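Local coordinates for protein 4-hydroxybutyrate coenzyme A transferase (Shewanella oneidensis, PDB 2OAS) that probably transfers coenzyme A between carboxylic acids, such as 4-hydroxybutyrate and acetate, and is held here in complex with coenzyme A, at residues L191-H196 / G212-A217; S220-H225 / L240-K245. All blocks are in the same frame, centred on the assembly; numbering follows the deposited sequence.

Contact 1. Residues L191-H196 / G212-A217; sequences LAIGQH and GAIPDA
Ala217 sets its methyl against the backbone of helix 188-200: its CB lies 4.0 Å from Leu191 CA and equally near Gly194 CA. This is a close crossing of the helices that precede and follow strand 206-208 in the domain built on the mixed sheet, and the two short segments approach to 7.8 Å between axes at a signed angle of -49°. Gly194 permits it, because a CB modelled there would collide with that of Ala217; Gly194 and Ala217 bring their CA atoms to 4.7 Å. Leu191 turns its outer end back to the same methyl, at the solvent-exposed margin of the interface. On the other flank the two isoleucines cross obliquely, and both have CG2 anti to the backbone N, which turns that methyl toward the other helix. Ala350 of strand 346-350 touches both isoleucines. The packing joins two helices flanking the mixed sheet and is apolar, without a hydrogen bond between the segments. It also borders the coenzyme A site: the side chain of Ile214 is about 6 Å from the bound ligand. The isoleucine contact itself is methyl to methyl, Ile193 CG2 to Ile214 CG2 at 3.9 Å.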
ATOM      1  N   LEU A 191     -13.735 -20.112  16.637  1.00 40.92           N
ATOM      2  CA  LEU A 191     -12.827 -20.834  17.511  1.00 41.18           C
ATOM      3  C   LEU A 191     -11.706 -21.466  16.700  1.00 40.53           C
ATOM      4  O   LEU A 191     -10.531 -21.369  17.059  1.00 41.80           O
ATOM      5  CB  LEU A 191     -13.571 -21.930  18.278  1.00 41.90           C
ATOM      6  CG  LEU A 191     -13.668 -21.798  19.803  1.00 43.43           C
ATOM      7  CD1 LEU A 191     -12.259 -21.730  20.400  1.00 45.01           C
ATOM      8  CD2 LEU A 191     -14.480 -20.547  20.159  1.00 43.34           C
ATOM      9  N   ALA A 192     -12.077 -22.119  15.606  1.00 39.31           N
ATOM     10  CA  ALA A 192     -11.114 -22.778  14.745  1.00 38.33           C
ATOM     11  C   ALA A 192     -10.076 -21.775  14.260  1.00 38.75           C
ATOM     12  O   ALA A 192      -8.875 -21.994  14.405  1.00 39.72           O
ATOM     13  CB  ALA A 192     -11.829 -23.425  13.565  1.00 37.93           C
ATOM     14  N   ILE A 193     -10.536 -20.667  13.691  1.00 38.31           N
ATOM     15  CA  ILE A 193      -9.633 -19.636  13.203  1.00 37.93           C
ATOM     16  C   ILE A 193      -8.794 -19.070  14.346  1.00 38.42           C
ATOM     17  O   ILE A 193      -7.611 -18.787  14.177  1.00 38.21           O
ATOM     18  CB  ILE A 193     -10.418 -18.492  12.565  1.00 37.99           C
ATOM     19  CG1 ILE A 193     -11.249 -19.038  11.406  1.00 38.43           C
ATOM     20  CG2 ILE A 193      -9.470 -17.398  12.125  1.00 36.96           C
ATOM     21  CD1 ILE A 193     -12.296 -18.082  10.894  1.00 37.50           C
ATOM     22  N   GLY A 194      -9.415 -18.908  15.508  1.00 38.57           N
ATOM     23  CA  GLY A 194      -8.708 -18.377  16.648  1.00 40.16           C
ATOM     24  C   GLY A 194      -7.529 -19.247  17.004  1.00 42.61           C
ATOM     25  O   GLY A 194      -6.444 -18.750  17.299  1.00 42.37           O
ATOM     26  N   GLN A 195      -7.740 -20.558  16.959  1.00 45.14           N
ATOM     27  CA  GLN A 195      -6.689 -21.515  17.289  1.00 46.28           C
ATOM     28  C   GLN A 195      -5.537 -21.448  16.299  1.00 45.38           C
ATOM     29  O   GLN A 195      -4.373 -21.425  16.694  1.00 46.77           O
ATOM     30  CB  GLN A 195      -7.268 -22.931  17.315  1.00 48.91           C
ATOM     31  CG  GLN A 195      -8.488 -23.085  18.215  1.00 52.19           C
ATOM     32  CD  GLN A 195      -9.071 -24.492  18.186  1.00 55.10           C
ATOM     33  OE1 GLN A 195      -9.355 -25.042  17.111  1.00 55.92           O
ATOM     34  NE2 GLN A 195      -9.255 -25.082  19.363  1.00 55.24           N
ATOM     35  N   HIS A 196      -5.858 -21.417  15.014  1.00 44.14           N
ATOM     36  CA  HIS A 196      -4.819 -21.356  13.996  1.00 43.42           C
ATOM     37  C   HIS A 196      -3.966 -20.112  14.147  1.00 43.61           C
ATOM     38  O   HIS A 196      -2.739 -20.199  14.151  1.00 44.13           O
ATOM     39  CB  HIS A 196      -5.430 -21.387  12.594  1.00 42.40           C
ATOM     40  CG  HIS A 196      -6.090 -22.685  12.250  1.00 41.41           C
ATOM     41  ND1 HIS A 196      -5.434 -23.896  12.320  1.00 41.69           N
ATOM     42  CD2 HIS A 196      -7.343 -22.960  11.815  1.00 41.55           C
ATOM     43  CE1 HIS A 196      -6.255 -24.860  11.942  1.00 42.33           C
ATOM     44  NE2 HIS A 196      -7.419 -24.317  11.631  1.00 41.29           N
ATOM     45  N   GLY A 212     -14.815  -8.444  17.180  1.00 46.68           N
ATOM     46  CA  GLY A 212     -15.566  -9.541  16.606  1.00 47.35           C
ATOM     47  C   GLY A 212     -15.273 -10.866  17.271  1.00 48.00           C
ATOM     48  O   GLY A 212     -14.454 -10.966  18.190  1.00 47.47           O
ATOM     49  N   ALA A 213     -15.951 -11.898  16.779  1.00 48.70           N
ATOM     50  CA  ALA A 213     -15.808 -13.254  17.289  1.00 48.53           C
ATOM     51  C   ALA A 213     -14.406 -13.810  17.041  1.00 48.24           C
ATOM     52  O   ALA A 213     -13.818 -14.436  17.923  1.00 48.67           O
ATOM     53  CB  ALA A 213     -16.846 -14.150  16.627  1.00 48.63           C
ATOM     54  N   ILE A 214     -13.883 -13.587  15.840  1.00 47.00           N
ATOM     55  CA  ILE A 214     -12.553 -14.075  15.499  1.00 47.21           C
ATOM     56  C   ILE A 214     -11.505 -13.523  16.464  1.00 46.57           C
ATOM     57  O   ILE A 214     -10.804 -14.281  17.133  1.00 45.90           O
ATOM     58  CB  ILE A 214     -12.198 -13.704  14.045  1.00 46.53           C
ATOM     59  CG1 ILE A 214     -13.183 -14.400  13.105  1.00 46.13           C
ATOM     60  CG2 ILE A 214     -10.757 -14.086  13.734  1.00 45.57           C
ATOM     61  CD1 ILE A 214     -13.003 -14.060  11.641  1.00 47.25           C
ATOM     62  N   PRO A 215     -11.397 -12.195  16.554  1.00 46.91           N
ATOM     63  CA  PRO A 215     -10.423 -11.588  17.468  1.00 47.02           C
ATOM     64  C   PRO A 215     -10.552 -12.142  18.885  1.00 47.26           C
ATOM     65  O   PRO A 215      -9.553 -12.480  19.508  1.00 47.99           O
ATOM     66  CB  PRO A 215     -10.768 -10.103  17.396  1.00 46.97           C
ATOM     67  CG  PRO A 215     -11.226  -9.953  15.965  1.00 46.48           C
ATOM     68  CD  PRO A 215     -12.108 -11.163  15.775  1.00 46.15           C
ATOM     69  N   ASP A 216     -11.780 -12.239  19.392  1.00 48.17           N
ATOM     70  CA  ASP A 216     -11.992 -12.754  20.742  1.00 49.38           C
ATOM     71  C   ASP A 216     -11.474 -14.173  20.896  1.00 49.21           C
ATOM     72  O   ASP A 216     -10.779 -14.489  21.864  1.00 50.30           O
ATOM     73  CB  ASP A 216     -13.476 -12.734  21.114  1.00 52.98           C
ATOM     74  CG  ASP A 216     -14.022 -11.331  21.266  1.00 56.14           C
ATOM     75  OD1 ASP A 216     -13.352 -10.487  21.903  1.00 59.26           O
ATOM     76  OD2 ASP A 216     -15.130 -11.077  20.760  1.00 57.91           O
ATOM     77  N   ALA A 217     -11.829 -15.028  19.942  1.00 47.76           N
ATOM     78  CA  ALA A 217     -11.396 -16.416  19.964  1.00 45.56           C
ATOM     79  C   ALA A 217      -9.878 -16.456  19.987  1.00 45.01           C
ATOM     80  O   ALA A 217      -9.284 -17.297  20.658  1.00 45.96           O
ATOM     81  CB  ALA A 217     -11.928 -17.151  18.739  1.00 44.21           C
TER

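Contact 2. Residues S220-H225 / L240-K245; sequences SCLTGH and LQLVEK
A type I beta turn, Leu222 to His225, in the loop between helix 213-220 and strand 229-230 packs against helix 237-244, and Leu242 is the residue that reaches it. Its CD2 methyl ends 3.9 Å from Leu222 CB, the closest atom, with Leu222 CD2 only slightly farther, at 4.2 Å. The second methyl, CD1, points to Thr223 and comes 4.3 Å from Thr223 CG2, a looser touch near the surface. Leu242 thus divides its fork between two successive residues of the turn, and its large share of the 165 Å² buried between the segments agrees with this. The nearest CA atoms, those of Thr223 and Leu242, are 6.4 Å apart, and no hydrogen bond links the two segments; the evidence is for apolar packing alone. Within the fold, the contact closes the excursion that carries the chain through edge strand 229-230 of the mixed six-stranded sheet and into helix 237-244, away from the annotated CoA-binding residues. The turn is held by His225 N donating to Leu222 O at 2.9 Å. Leu222 also lays CG over one face of the His225 imidazole, 4.0 Å above the plane and displaced toward the rim. That ring is fixed in turn by a hydrogen bond from NE2 to the carbonyl of Val201. Leu228 and Ile248 extend the apolar surroundings, the former against Leu222 and the latter against Leu242.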
ATOM      1  N   SER A 220      -8.633 -15.420  23.420  1.00 42.86           N
ATOM      2  CA  SER A 220      -8.865 -16.465  24.397  1.00 44.21           C
ATOM      3  C   SER A 220      -7.797 -17.555  24.325  1.00 43.80           C
ATOM      4  O   SER A 220      -7.613 -18.304  25.280  1.00 43.98           O
ATOM      5  CB  SER A 220     -10.254 -17.067  24.198  1.00 45.39           C
ATOM      6  OG  SER A 220     -10.456 -17.470  22.856  1.00 46.64           O
ATOM      7  N   CYS A 221      -7.084 -17.640  23.204  1.00 43.21           N
ATOM      8  CA  CYS A 221      -6.035 -18.643  23.051  1.00 43.36           C
ATOM      9  C   CYS A 221      -4.651 -18.087  23.359  1.00 43.34           C
ATOM     10  O   CYS A 221      -3.651 -18.778  23.167  1.00 43.27           O
ATOM     11  CB  CYS A 221      -6.042 -19.219  21.638  1.00 42.19           C
ATOM     12  SG  CYS A 221      -7.656 -19.901  21.093  1.00 43.56           S
ATOM     13  N   LEU A 222      -4.593 -16.846  23.833  1.00 42.43           N
ATOM     14  CA  LEU A 222      -3.316 -16.219  24.156  1.00 43.32           C
ATOM     15  C   LEU A 222      -3.083 -16.135  25.651  1.00 44.02           C
ATOM     16  O   LEU A 222      -2.079 -15.573  26.098  1.00 45.50           O
ATOM     17  CB  LEU A 222      -3.254 -14.807  23.568  1.00 43.07           C
ATOM     18  CG  LEU A 222      -2.590 -14.578  22.210  1.00 43.60           C
ATOM     19  CD1 LEU A 222      -3.135 -15.551  21.190  1.00 43.78           C
ATOM     20  CD2 LEU A 222      -2.837 -13.147  21.747  1.00 43.10           C
ATOM     21  N   THR A 223      -4.007 -16.695  26.427  1.00 46.19           N
ATOM     22  CA  THR A 223      -3.907 -16.666  27.885  1.00 46.23           C
ATOM     23  C   THR A 223      -2.677 -17.406  28.397  1.00 45.88           C
ATOM     24  O   THR A 223      -2.429 -17.452  29.601  1.00 45.51           O
ATOM     25  CB  THR A 223      -5.169 -17.269  28.555  1.00 46.77           C
ATOM     26  OG1 THR A 223      -5.306 -18.647  28.194  1.00 48.63           O
ATOM     27  CG2 THR A 223      -6.418 -16.509  28.126  1.00 45.85           C
ATOM     28  N   GLY A 224      -1.917 -17.985  27.471  1.00 45.93           N
ATOM     29  CA  GLY A 224      -0.719 -18.709  27.840  1.00 45.99           C
ATOM     30  C   GLY A 224       0.556 -17.966  27.479  1.00 46.62           C
ATOM     31  O   GLY A 224       1.637 -18.318  27.951  1.00 47.40           O
ATOM     32  N   HIS A 225       0.440 -16.938  26.641  1.00 45.97           N
ATOM     33  CA  HIS A 225       1.607 -16.167  26.240  1.00 45.95           C
ATOM     34  C   HIS A 225       2.012 -15.186  27.335  1.00 45.78           C
ATOM     35  O   HIS A 225       1.412 -15.164  28.402  1.00 45.72           O
ATOM     36  CB  HIS A 225       1.323 -15.412  24.943  1.00 45.95           C
ATOM     37  CG  HIS A 225       1.111 -16.299  23.755  1.00 45.95           C
ATOM     38  ND1 HIS A 225       0.059 -17.186  23.664  1.00 44.79           N
ATOM     39  CD2 HIS A 225       1.819 -16.437  22.608  1.00 45.54           C
ATOM     40  CE1 HIS A 225       0.129 -17.830  22.512  1.00 44.91           C
ATOM     41  NE2 HIS A 225       1.189 -17.394  21.853  1.00 44.57           N
ATOM     42  N   LEU A 240      -8.665  -6.360  27.431  1.00 44.18           N
ATOM     43  CA  LEU A 240      -8.798  -6.099  28.851  1.00 45.68           C
ATOM     44  C   LEU A 240      -8.577  -7.369  29.685  1.00 45.95           C
ATOM     45  O   LEU A 240      -7.911  -7.328  30.720  1.00 46.63           O
ATOM     46  CB  LEU A 240     -10.183  -5.495  29.120  1.00 45.32           C
ATOM     47  CG  LEU A 240     -10.610  -5.192  30.554  1.00 45.84           C
ATOM     48  CD1 LEU A 240      -9.674  -4.179  31.188  1.00 46.38           C
ATOM     49  CD2 LEU A 240     -12.033  -4.681  30.539  1.00 46.45           C
ATOM     50  N   GLN A 241      -9.112  -8.496  29.228  1.00 46.86           N
ATOM     51  CA  GLN A 241      -8.969  -9.763  29.946  1.00 47.65           C
ATOM     52  C   GLN A 241      -7.530 -10.263  30.026  1.00 46.89           C
ATOM     53  O   GLN A 241      -7.125 -10.824  31.036  1.00 47.17           O
ATOM     54  CB  GLN A 241      -9.837 -10.838  29.293  1.00 50.05           C
ATOM     55  CG  GLN A 241     -11.334 -10.585  29.424  1.00 54.59           C
ATOM     56  CD  GLN A 241     -12.163 -11.764  28.936  1.00 56.65           C
ATOM     57  OE1 GLN A 241     -12.277 -12.007  27.727  1.00 58.25           O
ATOM     58  NE2 GLN A 241     -12.734 -12.518  29.883  1.00 56.70           N
ATOM     59  N   LEU A 242      -6.765 -10.071  28.956  1.00 45.99           N
ATOM     60  CA  LEU A 242      -5.374 -10.509  28.917  1.00 45.15           C
ATOM     61  C   LEU A 242      -4.505  -9.579  29.751  1.00 45.27           C
ATOM     62  O   LEU A 242      -3.437  -9.963  30.232  1.00 46.14           O
ATOM     63  CB  LEU A 242      -4.868 -10.552  27.469  1.00 44.11           C
ATOM     64  CG  LEU A 242      -5.073 -11.865  26.690  1.00 43.00           C
ATOM     65  CD1 LEU A 242      -6.490 -12.364  26.849  1.00 42.77           C
ATOM     66  CD2 LEU A 242      -4.730 -11.656  25.223  1.00 40.60           C
ATOM     67  N   VAL A 243      -4.963  -8.350  29.920  1.00 45.24           N
ATOM     68  CA  VAL A 243      -4.218  -7.399  30.709  1.00 45.20           C
ATOM     69  C   VAL A 243      -4.297  -7.801  32.172  1.00 45.96           C
ATOM     70  O   VAL A 243      -3.277  -7.850  32.862  1.00 46.32           O
ATOM     71  CB  VAL A 243      -4.777  -5.970  30.535  1.00 44.78           C
ATOM     72  CG1 VAL A 243      -4.079  -5.007  31.485  1.00 42.15           C
ATOM     73  CG2 VAL A 243      -4.585  -5.533  29.083  1.00 41.65           C
ATOM     74  N   GLU A 244      -5.500  -8.117  32.641  1.00 47.12           N
ATOM     75  CA  GLU A 244      -5.661  -8.494  34.037  1.00 49.73           C
ATOM     76  C   GLU A 244      -5.020  -9.849  34.325  1.00 49.05           C
ATOM     77  O   GLU A 244      -4.830 -10.227  35.484  1.00 49.71           O
ATOM     78  CB  GLU A 244      -7.149  -8.485  34.420  1.00 52.62           C
ATOM     79  CG  GLU A 244      -8.062  -9.232  33.463  1.00 56.86           C
ATOM     80  CD  GLU A 244      -9.545  -8.836  33.590  1.00 58.25           C
ATOM     81  OE1 GLU A 244     -10.396  -9.768  33.698  1.00 58.79           O
ATOM     82  OE2 GLU A 244      -9.857  -7.604  33.565  1.00 58.25           O
ATOM     83  N   LYS A 245      -4.654 -10.553  33.262  1.00 48.06           N
ATOM     84  CA  LYS A 245      -4.002 -11.849  33.375  1.00 47.44           C
ATOM     85  C   LYS A 245      -2.484 -11.682  33.368  1.00 47.08           C
ATOM     86  O   LYS A 245      -1.750 -12.647  33.560  1.00 48.03           O
ATOM     87  CB  LYS A 245      -4.430 -12.755  32.210  1.00 49.66           C
ATOM     88  CG  LYS A 245      -5.300 -13.932  32.620  1.00 51.56           C
ATOM     89  CD  LYS A 245      -6.509 -13.461  33.405  1.00 54.88           C
ATOM     90  CE  LYS A 245      -7.160 -14.597  34.199  1.00 56.37           C
ATOM     91  NZ  LYS A 245      -8.209 -14.097  35.158  1.00 56.46           N
TER

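How the contacts relate
From the N terminus, the chain runs along helix 188-200, passes through strand 206-208 and enters helix 213-220, where contact 1 closes the loop between the two helices. It then leaves that helix into the turn of 220-225, passes edge strand 229-230 and comes back as helix 237-244, closing contact 2. The contacts are therefore in series, neither nested nor crossed, with centres 14 Å apart. They meet directly: Cys221 SG packs 4.1 Å from Gly194 C. Ser220 OG hydrogen-bonds back to the Asp216 and Ala217 carbonyls, where contact 1 ends and contact 2 begins. Contact 1 joins helices 188-200 and 213-220, and contact 2 joins the turn after the latter to helix 237-244.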